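Local coordinates for ASCH domain-containing protein (Enterococcus faecalis, PDB 1T62) that is of unknown function but carries an ASCH domain of the PUA-like clan, a fold consistent with a role in RNA binding, at residues B[70-75]-B[85-90]; B[52-57]-B[126-131]; B[48-53]-B[100-105]; B[93-98]-B[133-138]. All blocks are in the same frame, centred on the assembly; numbering follows the deposited sequence.

Interaction 1: B[70-75]-B[85-90]; sequences QYDIIL and IRTTKV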
loop_
_atom_site.group_PDB
_atom_site.type_symbol
_atom_site.label_atom_id
_atom_site.label_comp_id
_atom_site.label_asym_id
_atom_site.label_seq_id
_atom_site.Cartn_x
_atom_site.Cartn_y
_atom_site.Cartn_z
ATOM N N GLN B 70 -2.106 -8.582 21.805
ATOM C CA GLN B 70 -2.435 -7.354 21.087
ATOM C C GLN B 70 -2.947 -7.623 19.678
ATOM O O GLN B 70 -2.819 -8.734 19.165
ATOM C CB GLN B 70 -1.211 -6.460 20.983
ATOM C CG GLN B 70 -0.157 -7.029 20.064
ATOM C CD GLN B 70 0.845 -5.995 19.607
ATOM O OE1 GLN B 70 1.567 -5.405 20.411
ATOM N NE2 GLN B 70 0.897 -5.771 18.303
ATOM N N TYR B 71 -3.520 -6.592 19.058
ATOM C CA TYR B 71 -4.039 -6.691 17.696
ATOM C C TYR B 71 -3.310 -5.773 16.720
ATOM O O TYR B 71 -2.729 -4.755 17.095
ATOM C CB TYR B 71 -5.524 -6.339 17.635
ATOM C CG TYR B 71 -6.434 -7.249 18.411
ATOM C CD1 TYR B 71 -6.713 -7.004 19.753
ATOM C CD2 TYR B 71 -7.041 -8.338 17.798
ATOM C CE1 TYR B 71 -7.580 -7.818 20.464
ATOM C CE2 TYR B 71 -7.906 -9.167 18.493
ATOM C CZ TYR B 71 -8.174 -8.906 19.829
ATOM O OH TYR B 71 -9.009 -9.745 20.539
ATOM N N ASP B 72 -3.356 -6.154 15.454
ATOM C CA ASP B 72 -2.740 -5.376 14.404
ATOM C C ASP B 72 -3.614 -5.419 13.168
ATOM O O ASP B 72 -4.002 -6.494 12.711
ATOM C CB ASP B 72 -1.368 -5.925 14.054
ATOM C CG ASP B 72 -0.385 -5.781 15.182
ATOM O OD1 ASP B 72 -0.505 -6.546 16.165
ATOM O OD2 ASP B 72 0.501 -4.904 15.084
ATOM N N ILE B 73 -3.943 -4.244 12.642
ATOM C CA ILE B 73 -4.736 -4.172 11.433
ATOM C C ILE B 73 -3.714 -4.324 10.309
ATOM O O ILE B 73 -2.699 -3.635 10.296
ATOM C CB ILE B 73 -5.476 -2.819 11.367
ATOM C CG1 ILE B 73 -6.441 -2.724 12.555
ATOM C CG2 ILE B 73 -6.243 -2.691 10.069
ATOM C CD1 ILE B 73 -7.111 -1.370 12.730
ATOM N N ILE B 74 -3.962 -5.245 9.385
ATOM C CA ILE B 74 -3.030 -5.495 8.283
ATOM C C ILE B 74 -3.473 -4.959 6.923
ATOM O O ILE B 74 -4.596 -5.208 6.487
ATOM C CB ILE B 74 -2.781 -6.990 8.132
ATOM C CG1 ILE B 74 -2.144 -7.533 9.406
ATOM C CG2 ILE B 74 -1.936 -7.249 6.918
ATOM C CD1 ILE B 74 -0.841 -6.867 9.758
ATOM N N LEU B 75 -2.581 -4.237 6.249
ATOM C CA LEU B 75 -2.885 -3.677 4.936
ATOM C C LEU B 75 -2.216 -4.491 3.853
ATOM O O LEU B 75 -1.196 -5.134 4.103
ATOM C CB LEU B 75 -2.385 -2.243 4.839
ATOM C CG LEU B 75 -3.021 -1.254 5.808
ATOM C CD1 LEU B 75 -2.410 0.118 5.604
ATOM C CD2 LEU B 75 -4.520 -1.204 5.569
ATOM N N ILE B 85 -5.335 -9.241 12.922
ATOM C CA ILE B 85 -4.771 -10.413 13.566
ATOM C C ILE B 85 -4.510 -10.250 15.057
ATOM O O ILE B 85 -4.389 -9.136 15.566
ATOM C CB ILE B 85 -3.458 -10.774 12.888
ATOM C CG1 ILE B 85 -2.443 -9.651 13.092
ATOM C CG2 ILE B 85 -3.683 -10.932 11.403
ATOM C CD1 ILE B 85 -1.068 -9.991 12.617
ATOM N N ARG B 86 -4.413 -11.373 15.754
ATOM C CA ARG B 86 -4.137 -11.339 17.181
ATOM C C ARG B 86 -2.853 -12.097 17.488
ATOM O O ARG B 86 -2.666 -13.233 17.046
ATOM C CB ARG B 86 -5.281 -11.951 17.976
ATOM C CG ARG B 86 -5.332 -11.379 19.354
ATOM C CD ARG B 86 -5.207 -12.412 20.427
ATOM N NE ARG B 86 -6.504 -12.970 20.777
ATOM C CZ ARG B 86 -7.057 -13.981 20.132
ATOM N NH1 ARG B 86 -6.406 -14.524 19.115
ATOM N NH2 ARG B 86 -8.238 -14.446 20.505
ATOM N N THR B 87 -1.967 -11.466 18.248
ATOM C CA THR B 87 -0.697 -12.084 18.606
ATOM C C THR B 87 -0.873 -12.990 19.821
ATOM O O THR B 87 -1.316 -12.544 20.873
ATOM C CB THR B 87 0.365 -11.006 18.925
ATOM O OG1 THR B 87 0.461 -10.084 17.826
ATOM C CG2 THR B 87 1.714 -11.646 19.142
ATOM N N THR B 88 -0.537 -14.268 19.666
ATOM C CA THR B 88 -0.661 -15.231 20.755
ATOM C C THR B 88 0.701 -15.496 21.372
ATOM O O THR B 88 0.803 -16.175 22.392
ATOM C CB THR B 88 -1.214 -16.589 20.261
ATOM O OG1 THR B 88 -0.417 -17.064 19.169
ATOM C CG2 THR B 88 -2.642 -16.461 19.789
ATOM N N LYS B 89 1.750 -14.947 20.765
ATOM C CA LYS B 89 3.104 -15.182 21.260
ATOM C C LYS B 89 4.110 -14.145 20.769
ATOM O O LYS B 89 4.098 -13.765 19.618
ATOM C CB LYS B 89 3.524 -16.584 20.808
ATOM C CG LYS B 89 4.898 -17.067 21.223
ATOM C CD LYS B 89 5.126 -18.462 20.652
ATOM C CE LYS B 89 6.517 -18.947 20.935
ATOM N NZ LYS B 89 7.520 -17.959 20.464
ATOM N N VAL B 90 4.972 -13.675 21.656
ATOM C CA VAL B 90 6.006 -12.710 21.286
ATOM C C VAL B 90 7.314 -13.305 21.785
ATOM O O VAL B 90 7.427 -13.692 22.953
ATOM C CB VAL B 90 5.801 -11.324 21.970
ATOM C CG1 VAL B 90 6.957 -10.389 21.621
ATOM C CG2 VAL B 90 4.478 -10.714 21.532
#
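The beta hairpin built from strands 71-75 and 81-94 of the ASCH domain pairs Tyr71 with Arg86 and Asp72 with Ile85. Asp72 and Ile85 form an antiparallel hydrogen-bonded pair: Asp72 N donates to Ile85 O at 3.2 Å, and Ile85 N returns the bond to Asp72 O at 3.1 Å. Two residues further along, Thr87 N donates to Gln70 O in a 3.0 Å bond that is almost straight, with an angle of 173° at the hydrogen. Between these bonds lies the non-hydrogen-bonded pair, Tyr71 and Arg86, whose side chains run alongside each other on one face of the sheet. Arg86 CG sits over a face of the Tyr71 ring, 3.9 Å from the centroid and shifted toward the rim, a CH-pi contact; the guanidinium and ring planes differ by 28°. The charged end of Arg86 turns to a salt bridge with Glu147. On the other face Asp72, Ile85 and Ile74 gather. Ile85 CG1 lies between its own backbone N and carbonyl carbon (chi1 64°), which brings it within 4.0 Å of Asp72 CB, while Ile85 CD1 meets Ile74 CG1 at 4.2 Å. Asp72 OD1 takes a 2.7 Å bond from Gln70 NE2 through its syn lone pair, nearly in the amide plane, and Asp72 OD2 accepts from Trp26 NE1, so both carboxylate oxygens of this buried group are held. Strand 24-27 flanks 71-75 on its far side, with Ile73 and Leu75 bonded to it, and strand 140-151 lies beyond 81-94, where Phe146 and Val148 touch Ile85.

Interaction 2: B[52-57]-B[126-131]; sequences CSSLDI and EELAPY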
loop_
_atom_site.group_PDB
_atom_site.type_symbol
_atom_site.label_atom_id
_atom_site.label_comp_id
_atom_site.label_asym_id
_atom_site.label_seq_id
_atom_site.Cartn_x
_atom_site.Cartn_y
_atom_site.Cartn_z
ATOM N N CYS B 52 8.637 -11.193 11.904
ATOM C CA CYS B 52 9.806 -10.850 12.669
ATOM C C CYS B 52 10.286 -9.485 12.233
ATOM O O CYS B 52 10.275 -9.152 11.045
ATOM C CB CYS B 52 10.901 -11.903 12.495
ATOM S SG CYS B 52 11.481 -12.114 10.827
ATOM N N SER B 53 10.666 -8.689 13.223
ATOM C CA SER B 53 11.166 -7.350 13.002
ATOM C C SER B 53 12.474 -7.260 13.763
ATOM O O SER B 53 12.780 -8.138 14.569
ATOM C CB SER B 53 10.151 -6.313 13.516
ATOM O OG SER B 53 9.628 -6.670 14.790
ATOM N N SER B 54 13.241 -6.207 13.494
ATOM C CA SER B 54 14.534 -5.989 14.148
ATOM C C SER B 54 14.389 -5.369 15.510
ATOM O O SER B 54 13.907 -4.252 15.622
ATOM C CB SER B 54 15.412 -5.066 13.309
ATOM O OG SER B 54 16.559 -4.684 14.043
ATOM N N LEU B 55 14.809 -6.082 16.546
ATOM C CA LEU B 55 14.724 -5.551 17.897
ATOM C C LEU B 55 15.465 -4.217 17.950
ATOM O O LEU B 55 15.162 -3.354 18.772
ATOM C CB LEU B 55 15.358 -6.519 18.890
ATOM C CG LEU B 55 15.570 -5.924 20.280
ATOM C CD1 LEU B 55 14.252 -5.462 20.865
ATOM C CD2 LEU B 55 16.214 -6.955 21.143
ATOM N N ASP B 56 16.434 -4.057 17.057
ATOM C CA ASP B 56 17.219 -2.839 17.001
ATOM C C ASP B 56 16.405 -1.581 16.712
ATOM O O ASP B 56 16.564 -0.578 17.398
ATOM C CB ASP B 56 18.335 -3.001 15.974
ATOM C CG ASP B 56 19.509 -3.796 16.520
ATOM O OD1 ASP B 56 20.355 -4.230 15.715
ATOM O OD2 ASP B 56 19.594 -3.975 17.756
ATOM N N ILE B 57 15.537 -1.620 15.705
ATOM C CA ILE B 57 14.721 -0.446 15.387
ATOM C C ILE B 57 13.887 -0.025 16.601
ATOM O O ILE B 57 13.722 1.156 16.863
ATOM C CB ILE B 57 13.756 -0.710 14.209
ATOM C CG1 ILE B 57 14.490 -1.426 13.082
ATOM C CG2 ILE B 57 13.177 0.618 13.707
ATOM C CD1 ILE B 57 15.569 -0.611 12.455
ATOM N N GLU B 126 18.591 -3.695 4.430
ATOM C CA GLU B 126 18.000 -2.484 3.899
ATOM C C GLU B 126 17.234 -1.686 4.926
ATOM O O GLU B 126 17.267 -0.461 4.895
ATOM C CB GLU B 126 17.105 -2.804 2.707
ATOM C CG GLU B 126 17.907 -3.101 1.446
ATOM C CD GLU B 126 17.090 -3.743 0.342
ATOM O OE1 GLU B 126 17.692 -4.143 -0.679
ATOM O OE2 GLU B 126 15.852 -3.852 0.490
ATOM N N GLU B 127 16.555 -2.347 5.853
ATOM C CA GLU B 127 15.816 -1.578 6.838
ATOM C C GLU B 127 16.749 -0.907 7.832
ATOM O O GLU B 127 16.460 0.183 8.317
ATOM C CB GLU B 127 14.826 -2.447 7.602
ATOM C CG GLU B 127 14.004 -1.623 8.572
ATOM C CD GLU B 127 13.204 -2.459 9.544
ATOM O OE1 GLU B 127 12.442 -1.867 10.335
ATOM O OE2 GLU B 127 13.335 -3.702 9.525
ATOM N N LEU B 128 17.873 -1.548 8.133
ATOM C CA LEU B 128 18.812 -0.992 9.100
ATOM C C LEU B 128 19.649 0.161 8.584
ATOM O O LEU B 128 19.824 1.156 9.286
ATOM C CB LEU B 128 19.753 -2.079 9.623
ATOM C CG LEU B 128 19.253 -2.992 10.733
ATOM C CD1 LEU B 128 20.272 -4.084 10.970
ATOM C CD2 LEU B 128 19.045 -2.201 11.997
ATOM N N ALA B 129 20.164 0.030 7.364
ATOM C CA ALA B 129 21.022 1.060 6.773
ATOM C C ALA B 129 20.664 2.522 7.106
ATOM O O ALA B 129 21.485 3.257 7.653
ATOM C CB ALA B 129 21.092 0.867 5.273
ATOM N N PRO B 130 19.438 2.961 6.779
ATOM C CA PRO B 130 19.046 4.347 7.074
ATOM C C PRO B 130 19.287 4.826 8.511
ATOM O O PRO B 130 19.336 6.029 8.757
ATOM C CB PRO B 130 17.568 4.387 6.671
ATOM C CG PRO B 130 17.129 2.956 6.785
ATOM C CD PRO B 130 18.305 2.205 6.222
ATOM N N TYR B 131 19.421 3.901 9.457
ATOM C CA TYR B 131 19.703 4.293 10.837
ATOM C C TYR B 131 21.208 4.191 11.050
ATOM O O TYR B 131 21.673 4.075 12.185
ATOM C CB TYR B 131 19.021 3.380 11.853
ATOM C CG TYR B 131 17.513 3.429 11.863
ATOM C CD1 TYR B 131 16.767 2.746 10.898
ATOM C CD2 TYR B 131 16.823 4.112 12.864
ATOM C CE1 TYR B 131 15.372 2.734 10.934
ATOM C CE2 TYR B 131 15.432 4.109 12.904
ATOM C CZ TYR B 131 14.710 3.416 11.936
ATOM O OH TYR B 131 13.324 3.403 11.967
#
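Ile57 is the centre of this contact, its side chain reaching from the first turn of helix 55-60 to Glu127 and Leu128 in the last turn of helix 113-128 and to Tyr131 just beyond it. Its CD1 meets Leu128 CD2 at 3.8 Å, the two side chains passing each other at a slant. The same methyl lies over one face of the Tyr131 ring, 4.1 Å from the centroid and 28° off the normal, a CH-pi contact in which isoleucine and tyrosine cross at about a right angle. Ile57 CG2 comes against the phenol end, 3.6 Å from Tyr131 CZ. Leu128 CD2 also fills the space beside the strand-helix junction, 4.1 Å from both Ser54 OG and Asp56 CB. At that junction strand 50-54 runs straight into helix 55-60, with Ser54 at the N-cap position; the contact thus joins the strand at the edge of the sheet within this chain, and the helix it starts, to the last turn of a helix far along the chain. Glu127 approaches with CG anti to its backbone N (chi1 -177°) and an extended chain, and its carboxylate flank lies beside Ile57, OE1 being 3.5 Å from Ile57 CG1. The hydroxyl of Tyr131 is hydrogen-bonded to the backbone N of His162 of the second subunit, in what is evidently a histidine tag, while Asp56 OD1 is hydrogen-bonded to Tyr136 OH.

Interaction 3: B[48-53]-B[100-105]; sequences KTATCS and ESFAQA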
loop_
_atom_site.group_PDB
_atom_site.type_symbol
_atom_site.label_atom_id
_atom_site.label_comp_id
_atom_site.label_asym_id
_atom_site.label_seq_id
_atom_site.Cartn_x
_atom_site.Cartn_y
_atom_site.Cartn_z
ATOM N N LYS B 48 0.999 -18.176 6.353
ATOM C CA LYS B 48 2.009 -17.451 7.125
ATOM C C LYS B 48 1.407 -16.942 8.433
ATOM O O LYS B 48 0.597 -16.009 8.443
ATOM C CB LYS B 48 2.565 -16.276 6.316
ATOM C CG LYS B 48 3.354 -15.258 7.148
ATOM C CD LYS B 48 3.616 -14.006 6.324
ATOM C CE LYS B 48 4.341 -12.932 7.110
ATOM N NZ LYS B 48 5.762 -13.292 7.386
ATOM N N THR B 49 1.815 -17.542 9.542
ATOM C CA THR B 49 1.274 -17.157 10.834
ATOM C C THR B 49 2.278 -16.521 11.778
ATOM O O THR B 49 2.019 -16.417 12.977
ATOM C CB THR B 49 0.686 -18.370 11.517
ATOM O OG1 THR B 49 1.747 -19.235 11.940
ATOM C CG2 THR B 49 -0.164 -19.128 10.550
ATOM N N ALA B 50 3.426 -16.113 11.243
ATOM C CA ALA B 50 4.466 -15.474 12.044
ATOM C C ALA B 50 5.174 -14.359 11.281
ATOM O O ALA B 50 5.120 -14.289 10.051
ATOM C CB ALA B 50 5.476 -16.494 12.501
ATOM N N THR B 51 5.851 -13.499 12.036
ATOM C CA THR B 51 6.582 -12.362 11.498
ATOM C C THR B 51 7.805 -12.110 12.355
ATOM O O THR B 51 7.994 -12.717 13.411
ATOM C CB THR B 51 5.743 -11.096 11.573
ATOM O OG1 THR B 51 4.411 -11.399 11.164
ATOM C CG2 THR B 51 6.306 -10.028 10.674
ATOM N N CYS B 52 8.637 -11.193 11.904
ATOM C CA CYS B 52 9.806 -10.850 12.669
ATOM C C CYS B 52 10.286 -9.485 12.233
ATOM O O CYS B 52 10.275 -9.152 11.045
ATOM C CB CYS B 52 10.901 -11.903 12.495
ATOM S SG CYS B 52 11.481 -12.114 10.827
ATOM N N SER B 53 10.666 -8.689 13.223
ATOM C CA SER B 53 11.166 -7.350 13.002
ATOM C C SER B 53 12.474 -7.260 13.763
ATOM O O SER B 53 12.780 -8.138 14.569
ATOM C CB SER B 53 10.151 -6.313 13.516
ATOM O OG SER B 53 9.628 -6.670 14.790
ATOM N N GLU B 100 13.736 -24.175 12.012
ATOM C CA GLU B 100 12.969 -24.292 10.782
ATOM C C GLU B 100 11.485 -24.179 11.139
ATOM O O GLU B 100 10.646 -23.830 10.303
ATOM C CB GLU B 100 13.259 -25.623 10.098
ATOM C CG GLU B 100 13.164 -26.826 10.999
ATOM C CD GLU B 100 13.273 -28.126 10.223
ATOM O OE1 GLU B 100 13.419 -29.197 10.858
ATOM O OE2 GLU B 100 13.207 -28.077 8.974
ATOM N N SER B 101 11.189 -24.467 12.404
ATOM C CA SER B 101 9.837 -24.397 12.947
ATOM C C SER B 101 9.282 -22.997 12.719
ATOM O O SER B 101 8.207 -22.814 12.147
ATOM C CB SER B 101 9.889 -24.700 14.447
ATOM O OG SER B 101 8.639 -24.491 15.076
ATOM N N PHE B 102 10.030 -22.001 13.172
ATOM C CA PHE B 102 9.610 -20.628 13.009
ATOM C C PHE B 102 9.575 -20.226 11.534
ATOM O O PHE B 102 8.715 -19.443 11.127
ATOM C CB PHE B 102 10.540 -19.692 13.803
ATOM C CG PHE B 102 10.236 -18.220 13.627
ATOM C CD1 PHE B 102 10.799 -17.493 12.576
ATOM C CD2 PHE B 102 9.368 -17.571 14.489
ATOM C CE1 PHE B 102 10.498 -16.134 12.389
ATOM C CE2 PHE B 102 9.059 -16.211 14.309
ATOM C CZ PHE B 102 9.627 -15.493 13.252
ATOM N N ALA B 103 10.491 -20.762 10.731
ATOM C CA ALA B 103 10.530 -20.399 9.322
ATOM C C ALA B 103 9.311 -20.882 8.544
ATOM O O ALA B 103 8.829 -20.183 7.655
ATOM C CB ALA B 103 11.790 -20.915 8.689
ATOM N N GLN B 104 8.806 -22.067 8.868
ATOM C CA GLN B 104 7.636 -22.587 8.169
ATOM C C GLN B 104 6.425 -21.741 8.566
ATOM O O GLN B 104 5.564 -21.410 7.733
ATOM C CB GLN B 104 7.428 -24.068 8.517
ATOM C CG GLN B 104 8.667 -24.922 8.225
ATOM C CD GLN B 104 8.425 -26.414 8.372
ATOM O OE1 GLN B 104 7.745 -26.859 9.301
ATOM N NE2 GLN B 104 9.000 -27.197 7.463
ATOM N N ALA B 105 6.375 -21.382 9.843
ATOM C CA ALA B 105 5.307 -20.542 10.351
ATOM C C ALA B 105 5.374 -19.194 9.627
ATOM O O ALA B 105 4.345 -18.586 9.327
ATOM C CB ALA B 105 5.485 -20.338 11.824
#
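The ring of Phe102 and the methyl of Ala105, two knobs on helix 100-105, press against strand 50-53, the helix running at 107° to the strand with the axes 7.9 Å apart. Phe102 comes in by its far end: CG is anti to the backbone N (chi1 176°), and the ring atoms CE2 and CZ reach the strand. There they enter the dip between Ala50 and Cys52, two alternate residues that point toward the helix. Phe102 CE2 lies 4.0 Å from Ala50 CB and Phe102 CZ 3.9 Å from Cys52 CB, while the carbonyl oxygen of the intervening Thr51 sits at the ring edge, near its plane and closest to CZ. Ala105 has the smaller bump: its CB rests between Ala50 CB and Thr49 OG1, 3.9 Å from each. Trp116 of helix 113-128 and Cys143 of strand 140-151 also touch Phe102. Where the helix finishes, Ala105 O receives Thr49 N at 2.7 Å, in the carbonyl plane, and a weak bond from Ala50 N at 3.3 Å; Lys48 CA approaches the same oxygen. Lys48 curls at its last torsion (chi4 71°), and NZ donates to Ala50 O at 2.9 Å and to Glu106 O. It also forms a salt bridge with the terminal carboxylate of His166 of the second subunit, the last residue of an evident tag. Chemically the contact is mixed: small apolar groups and an aromatic edge make the fit, whereas Ala105 O at the end of the helix is satisfied by the amides of Thr49 and, weakly, Ala50.

Interaction 4: B[93-98]-B[133-138]; sequences MPMNKV and LQFYPD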
loop_
_atom_site.group_PDB
_atom_site.type_symbol
_atom_site.label_atom_id
_atom_site.label_comp_id
_atom_site.label_asym_id
_atom_site.label_seq_id
_atom_site.Cartn_x
_atom_site.Cartn_y
_atom_site.Cartn_z
ATOM N N MET B 93 14.691 -13.672 19.679
ATOM C CA MET B 93 15.735 -14.668 19.412
ATOM C C MET B 93 16.752 -14.192 18.377
ATOM O O MET B 93 16.409 -13.457 17.455
ATOM C CB MET B 93 15.121 -15.978 18.928
ATOM C CG MET B 93 14.716 -15.948 17.479
ATOM S SD MET B 93 14.049 -17.509 16.931
ATOM C CE MET B 93 12.290 -17.171 17.103
ATOM N N PRO B 94 18.021 -14.619 18.516
ATOM C CA PRO B 94 19.101 -14.240 17.597
ATOM C C PRO B 94 18.797 -14.796 16.218
ATOM O O PRO B 94 18.393 -15.951 16.097
ATOM C CB PRO B 94 20.327 -14.897 18.216
ATOM C CG PRO B 94 19.964 -15.005 19.670
ATOM C CD PRO B 94 18.543 -15.477 19.587
ATOM N N MET B 95 18.999 -13.993 15.177
ATOM C CA MET B 95 18.693 -14.450 13.831
ATOM C C MET B 95 19.360 -15.759 13.429
ATOM O O MET B 95 18.737 -16.595 12.783
ATOM C CB MET B 95 19.037 -13.379 12.811
ATOM C CG MET B 95 18.320 -13.615 11.516
ATOM S SD MET B 95 18.480 -12.237 10.409
ATOM C CE MET B 95 18.688 -13.081 8.847
ATOM N N ASN B 96 20.621 -15.935 13.819
ATOM C CA ASN B 96 21.387 -17.139 13.495
ATOM C C ASN B 96 20.950 -18.367 14.285
ATOM O O ASN B 96 21.520 -19.446 14.124
ATOM C CB ASN B 96 22.877 -16.891 13.743
ATOM C CG ASN B 96 23.183 -16.557 15.193
ATOM O OD1 ASN B 96 24.304 -16.186 15.529
ATOM N ND2 ASN B 96 22.190 -16.690 16.058
ATOM N N LYS B 97 19.940 -18.199 15.134
ATOM C CA LYS B 97 19.422 -19.285 15.965
ATOM C C LYS B 97 17.983 -19.675 15.631
ATOM O O LYS B 97 17.378 -20.438 16.372
ATOM C CB LYS B 97 19.488 -18.887 17.444
ATOM C CG LYS B 97 20.679 -19.450 18.211
ATOM C CD LYS B 97 20.854 -18.789 19.592
ATOM C CE LYS B 97 19.610 -18.915 20.493
ATOM N NZ LYS B 97 19.776 -18.271 21.848
ATOM N N VAL B 98 17.421 -19.173 14.534
ATOM C CA VAL B 98 16.037 -19.521 14.217
ATOM C C VAL B 98 15.859 -20.989 13.808
ATOM O O VAL B 98 16.670 -21.546 13.061
ATOM C CB VAL B 98 15.452 -18.616 13.098
ATOM C CG1 VAL B 98 15.715 -17.152 13.419
ATOM C CG2 VAL B 98 16.035 -18.997 11.752
ATOM N N LEU B 133 23.437 1.741 10.484
ATOM C CA LEU B 133 23.749 0.566 11.274
ATOM C C LEU B 133 23.920 -0.632 10.351
ATOM O O LEU B 133 22.971 -1.043 9.676
ATOM C CB LEU B 133 22.620 0.301 12.265
ATOM C CG LEU B 133 22.961 -0.487 13.531
ATOM C CD1 LEU B 133 21.663 -0.947 14.164
ATOM C CD2 LEU B 133 23.844 -1.696 13.217
ATOM N N GLN B 134 25.133 -1.184 10.329
ATOM C CA GLN B 134 25.448 -2.329 9.487
ATOM C C GLN B 134 24.865 -3.609 10.071
ATOM O O GLN B 134 25.016 -3.892 11.264
ATOM C CB GLN B 134 26.961 -2.472 9.336
ATOM C CG GLN B 134 27.639 -1.273 8.699
ATOM C CD GLN B 134 29.137 -1.463 8.549
ATOM O OE1 GLN B 134 29.845 -0.581 8.050
ATOM N NE2 GLN B 134 29.630 -2.623 8.983
ATOM N N PHE B 135 24.202 -4.381 9.219
ATOM C CA PHE B 135 23.583 -5.630 9.625
ATOM C C PHE B 135 24.613 -6.641 10.099
ATOM O O PHE B 135 25.536 -6.976 9.365
ATOM C CB PHE B 135 22.819 -6.231 8.450
ATOM C CG PHE B 135 22.273 -7.598 8.720
ATOM C CD1 PHE B 135 21.104 -7.766 9.450
ATOM C CD2 PHE B 135 22.941 -8.721 8.266
ATOM C CE1 PHE B 135 20.608 -9.044 9.726
ATOM C CE2 PHE B 135 22.458 -10.000 8.535
ATOM C CZ PHE B 135 21.289 -10.163 9.267
ATOM N N TYR B 136 24.470 -7.126 11.326
ATOM C CA TYR B 136 25.388 -8.139 11.818
ATOM C C TYR B 136 24.668 -9.486 11.745
ATOM O O TYR B 136 23.448 -9.535 11.671
ATOM C CB TYR B 136 25.873 -7.811 13.233
ATOM C CG TYR B 136 24.828 -7.286 14.176
ATOM C CD1 TYR B 136 24.169 -6.084 13.919
ATOM C CD2 TYR B 136 24.525 -7.974 15.352
ATOM C CE1 TYR B 136 23.234 -5.581 14.807
ATOM C CE2 TYR B 136 23.593 -7.482 16.250
ATOM C CZ TYR B 136 22.947 -6.284 15.971
ATOM O OH TYR B 136 21.987 -5.814 16.838
ATOM N N PRO B 137 25.417 -10.596 11.765
ATOM C CA PRO B 137 24.874 -11.957 11.678
ATOM C C PRO B 137 23.925 -12.448 12.769
ATOM O O PRO B 137 23.097 -13.332 12.535
ATOM C CB PRO B 137 26.131 -12.829 11.608
ATOM C CG PRO B 137 27.231 -11.886 11.238
ATOM C CD PRO B 137 26.868 -10.646 11.984
ATOM N N ASP B 138 24.041 -11.903 13.965
ATOM C CA ASP B 138 23.190 -12.377 15.041
ATOM C C ASP B 138 22.363 -11.278 15.695
ATOM O O ASP B 138 22.150 -11.292 16.904
ATOM C CB ASP B 138 24.051 -13.074 16.082
ATOM C CG ASP B 138 25.206 -12.214 16.528
ATOM O OD1 ASP B 138 25.940 -12.618 17.451
ATOM O OD2 ASP B 138 25.387 -11.119 15.956
#
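Met95 and Phe135 make the sulfur-aromatic part of the contact. The sulfur comes to the ring edge, in its plane, 4.9 Å from the centroid and 84° off the normal; Met95 SD is 3.7 Å from Phe135 CZ, with Met95 CE beside the same atom at 3.9 Å. Methionine and ring cross at about a right angle. Phe135 CG is anti to the backbone N (chi1 173°), and the far end of the ring, CZ and CE1, comes to the sulfur; Tyr117 and His120 of helix 113-128 also touch Met95. The remaining contacts are van der Waals approaches at the surface, with no hydrogen bond between the two segments. Asn96 and Asp138 run alongside each other in the same direction, their amide and carboxylate planes 62° apart, with Asn96 CG 3.7 Å from Asp138 CB. Asn96 CB rests 3.8 Å from Pro137 O, an oxygen whose hydrogen bond comes from Tyr117 OH. Pro94 CB adds a looser touch on Asp138 O at 4.2 Å. A backbone bond of Met95 with Met139 marks where strands 81-94 and 140-151 fray into a short 3-10 turn and a loop: a Met-aromatic contact at the end of an antiparallel strand pair in the ASCH sheet.

How the interactions relate
All four contacts lie within the ASCH domain and gather round one mixed sheet. Along the chain, interaction 1 is nested inside the loops closed by interactions 2 and 3, which start from the same part of strand 50-54, share Cys52 and Ser53, and both meet the second subunit. Interaction 4 follows interaction 1 on strand 81-94, their centres 23 Å apart, and its segments alternate with those of interactions 2 and 3. It lies closest to interaction 2, with centres 11 Å apart, where Asp56 and Tyr136 probably hydrogen-bond; Met93 packs on Phe102 of interaction 3. Helices and loops distant in sequence are thereby fastened to the same sheet.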